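Local coordinates for glutathione S-transferase, N-terminal domain protein (Pseudomonas putida, PDB 4NAX) that binds oxidized glutathione disulfide, one per subunit of its dimer, and is probably a transferase of the glutathione S-transferase superfamily, at residues V32-M37 and Q95-K100. Sequence-based numbering, arbitrary orientation.
Sequences VKVSIM and QYLAEK
M37 sets its terminal methyl against the backbone at L97-A98, CE lying 3.4 Å from A98 N and 3.8 Å from A98 CB. With CG anti to the backbone N (chi1 179°), the chain sets out toward helix 90-101, and a bend at chi2 (64°) turns the thioether so that CE also reaches the carbonyl carbon of L97. L97 runs the other way, and the two chains overlap flank to flank, M37 CG 3.8 Å from L97 CD1. That same leucine methyl is met more loosely by V34, whose CG1 stands 4.3 Å from L97 CD1. No hydrogen bond crosses between the segments, and all four touching residues are buried. Cutting M37 back to an alanine is likely to open a gap over the L97-A98 backbone and leave L97 CD1 with only the looser touch of V34 from segment 32-37. I180 and I183 of helix 180-193 also touch M37, linking the pair to the helical domain. E99 takes an N-H from Q95 NE2 and forms salt bridges with R112 of its own chain and R112 of the second subunit, while K33 touches the bound glutathione disulfide. Segments 32-37 and 95-100 run nearly parallel, at 13° and with axes 10.8 Å apart at closest approach; their helices, 31-41 and 90-101, pack side by side as in the thioredoxin-like N-terminal domain of glutathione transferases.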
ATOM      1  N   VAL A  32     -13.611  -5.959   3.683  1.00 11.96           N
ATOM      2  CA  VAL A  32     -14.231  -6.868   2.726  1.00 12.36           C
ATOM      3  C   VAL A  32     -13.241  -7.395   1.689  1.00 12.04           C
ATOM      4  O   VAL A  32     -13.481  -8.423   1.088  1.00 12.65           O
ATOM      5  CB  VAL A  32     -15.484  -6.283   2.051  1.00 12.98           C
ATOM      6  CG1 VAL A  32     -16.513  -5.858   3.084  1.00 13.76           C
ATOM      7  CG2 VAL A  32     -15.141  -5.161   1.090  1.00 13.07           C
ATOM      8  N   LYS A  33     -12.105  -6.730   1.486  1.00 12.12           N
ATOM      9  CA  LYS A  33     -11.089  -7.310   0.606  1.00 11.64           C
ATOM     10  C   LYS A  33     -10.789  -8.726   1.121  1.00 11.89           C
ATOM     11  O   LYS A  33     -10.640  -9.657   0.328  1.00 12.48           O
ATOM     12  CB  LYS A  33      -9.796  -6.506   0.655  1.00 12.15           C
ATOM     13  CG  LYS A  33      -9.848  -5.097   0.107  1.00 12.38           C
ATOM     14  CD  LYS A  33      -8.529  -4.407   0.399  1.00 12.05           C
ATOM     15  CE  LYS A  33      -8.490  -2.927   0.058  1.00 12.34           C
ATOM     16  NZ  LYS A  33      -7.180  -2.330   0.510  1.00 11.48           N
ATOM     17  N   VAL A  34     -10.628  -8.865   2.443  1.00 12.11           N
ATOM     18  CA  VAL A  34     -10.162 -10.098   3.017  1.00 11.96           C
ATOM     19  C   VAL A  34     -11.261 -11.144   3.110  1.00 12.50           C
ATOM     20  O   VAL A  34     -11.029 -12.327   2.771  1.00 13.21           O
ATOM     21  CB  VAL A  34      -9.466  -9.851   4.355  1.00 12.45           C
ATOM     22  CG1 VAL A  34      -9.072 -11.166   5.014  1.00 13.32           C
ATOM     23  CG2 VAL A  34      -8.245  -8.965   4.158  1.00 13.37           C
ATOM     24  N   SER A  35     -12.462 -10.739   3.538  1.00 12.25           N
ATOM     25  CA  SER A  35     -13.574 -11.688   3.517  1.00 12.26           C
ATOM     26  C   SER A  35     -13.915 -12.145   2.085  1.00 12.73           C
ATOM     27  O   SER A  35     -14.165 -13.334   1.856  1.00 13.61           O
ATOM     28  CB  SER A  35     -14.784 -11.147   4.259  1.00 13.09           C
ATOM     29  OG  SER A  35     -15.054  -9.835   3.797  1.00 13.18           O
ATOM     30  N   ILE A  36     -13.906 -11.228   1.123  1.00 12.17           N
ATOM     31  CA  ILE A  36     -14.108 -11.619  -0.258  1.00 12.71           C
ATOM     32  C   ILE A  36     -13.048 -12.639  -0.677  1.00 12.91           C
ATOM     33  O   ILE A  36     -13.360 -13.669  -1.284  1.00 13.82           O
ATOM     34  CB  ILE A  36     -14.114 -10.407  -1.209  1.00 12.67           C
ATOM     35  CG1 ILE A  36     -15.367  -9.573  -0.981  1.00 13.49           C
ATOM     36  CG2 ILE A  36     -14.047 -10.879  -2.657  1.00 13.79           C
ATOM     37  CD1 ILE A  36     -15.344  -8.235  -1.670  1.00 13.53           C
ATOM     38  N   MET A  37     -11.781 -12.360  -0.374  1.00 12.70           N
ATOM     39  CA  MET A  37     -10.723 -13.270  -0.742  1.00 12.82           C
ATOM     40  C   MET A  37     -10.949 -14.672  -0.158  1.00 13.15           C
ATOM     41  O   MET A  37     -10.813 -15.665  -0.863  1.00 14.09           O
ATOM     42  CB  MET A  37      -9.385 -12.705  -0.259  1.00 13.35           C
ATOM     43  CG  MET A  37      -8.188 -13.584  -0.560  1.00 14.15           C
ATOM     44  SD  MET A  37      -7.913 -13.770  -2.330  1.00 14.43           S
ATOM     45  CE  MET A  37      -6.338 -14.615  -2.276  1.00 13.93           C
ATOM     46  N   GLN A  95      -1.993 -10.882  -0.295  1.00 12.41           N
ATOM     47  CA  GLN A  95      -0.854 -11.560  -0.880  1.00 12.24           C
ATOM     48  C   GLN A  95      -0.571 -12.874  -0.139  1.00 12.60           C
ATOM     49  O   GLN A  95      -0.327 -13.906  -0.766  1.00 12.65           O
ATOM     50  CB  GLN A  95       0.366 -10.641  -0.894  1.00 13.56           C
ATOM     51  CG  GLN A  95       1.570 -11.288  -1.530  1.00 14.19           C
ATOM     52  CD  GLN A  95       2.720 -10.331  -1.795  1.00 13.64           C
ATOM     53  OE1 GLN A  95       2.665  -9.138  -1.524  1.00 14.66           O
ATOM     54  NE2 GLN A  95       3.771 -10.866  -2.358  1.00 14.72           N
ATOM     55  N   TYR A  96      -0.596 -12.836   1.188  1.00 12.34           N
ATOM     56  CA  TYR A  96      -0.430 -14.042   1.995  1.00 13.03           C
ATOM     57  C   TYR A  96      -1.431 -15.150   1.587  1.00 12.59           C
ATOM     58  O   TYR A  96      -1.053 -16.297   1.338  1.00 13.49           O
ATOM     59  CB  TYR A  96      -0.601 -13.727   3.484  1.00 12.55           C
ATOM     60  CG  TYR A  96      -0.652 -14.974   4.340  1.00 12.39           C
ATOM     61  CD1 TYR A  96       0.462 -15.785   4.482  1.00 14.44           C
ATOM     62  CD2 TYR A  96      -1.821 -15.376   4.977  1.00 12.79           C
ATOM     63  CE1 TYR A  96       0.417 -16.952   5.225  1.00 14.78           C
ATOM     64  CE2 TYR A  96      -1.865 -16.530   5.736  1.00 14.03           C
ATOM     65  CZ  TYR A  96      -0.741 -17.322   5.860  1.00 13.72           C
ATOM     66  OH  TYR A  96      -0.737 -18.466   6.626  1.00 15.48           O
ATOM     67  N   LEU A  97      -2.709 -14.787   1.503  1.00 12.67           N
ATOM     68  CA  LEU A  97      -3.730 -15.767   1.173  1.00 13.18           C
ATOM     69  C   LEU A  97      -3.613 -16.287  -0.244  1.00 12.68           C
ATOM     70  O   LEU A  97      -3.876 -17.465  -0.487  1.00 13.79           O
ATOM     71  CB  LEU A  97      -5.130 -15.199   1.412  1.00 12.80           C
ATOM     72  CG  LEU A  97      -5.479 -14.933   2.867  1.00 13.29           C
ATOM     73  CD1 LEU A  97      -6.834 -14.240   2.954  1.00 14.50           C
ATOM     74  CD2 LEU A  97      -5.494 -16.201   3.708  1.00 15.22           C
ATOM     75  N   ALA A  98      -3.224 -15.431  -1.182  1.00 12.51           N
ATOM     76  CA  ALA A  98      -3.015 -15.865  -2.553  1.00 13.08           C
ATOM     77  C   ALA A  98      -1.869 -16.872  -2.636  1.00 13.68           C
ATOM     78  O   ALA A  98      -1.956 -17.870  -3.361  1.00 14.96           O
ATOM     79  CB  ALA A  98      -2.727 -14.683  -3.444  1.00 13.36           C
ATOM     80  N   GLU A  99      -0.795 -16.590  -1.910  1.00 13.69           N
ATOM     81  CA  GLU A  99       0.387 -17.453  -1.936  1.00 13.95           C
ATOM     82  C   GLU A  99       0.150 -18.768  -1.179  1.00 14.66           C
ATOM     83  O   GLU A  99       0.610 -19.833  -1.597  1.00 17.13           O
ATOM     84  CB  GLU A  99       1.602 -16.687  -1.383  1.00 13.83           C
ATOM     85  CG  GLU A  99       1.996 -15.586  -2.375  1.00 14.67           C
ATOM     86  CD  GLU A  99       3.072 -14.633  -1.916  1.00 15.97           C
ATOM     87  OE1 GLU A  99       3.473 -14.641  -0.734  1.00 16.54           O
ATOM     88  OE2 GLU A  99       3.514 -13.826  -2.772  1.00 15.84           O
ATOM     89  N   LYS A 100      -0.611 -18.694  -0.093  1.00 14.56           N
ATOM     90  CA  LYS A 100      -0.979 -19.863   0.683  1.00 15.35           C
ATOM     91  C   LYS A 100      -1.834 -20.817  -0.138  1.00 15.83           C
ATOM     92  O   LYS A 100      -1.627 -22.027  -0.120  1.00 18.17           O
ATOM     93  CB  LYS A 100      -1.755 -19.430   1.927  1.00 14.91           C
ATOM     94  CG  LYS A 100      -2.262 -20.558   2.811  1.00 16.75           C
ATOM     95  CD  LYS A 100      -3.152 -19.992   3.923  1.00 17.27           C
ATOM     96  CE  LYS A 100      -3.848 -21.059   4.732  1.00 20.07           C
ATOM     97  NZ  LYS A 100      -2.972 -21.636   5.767  1.00 19.04           N
TER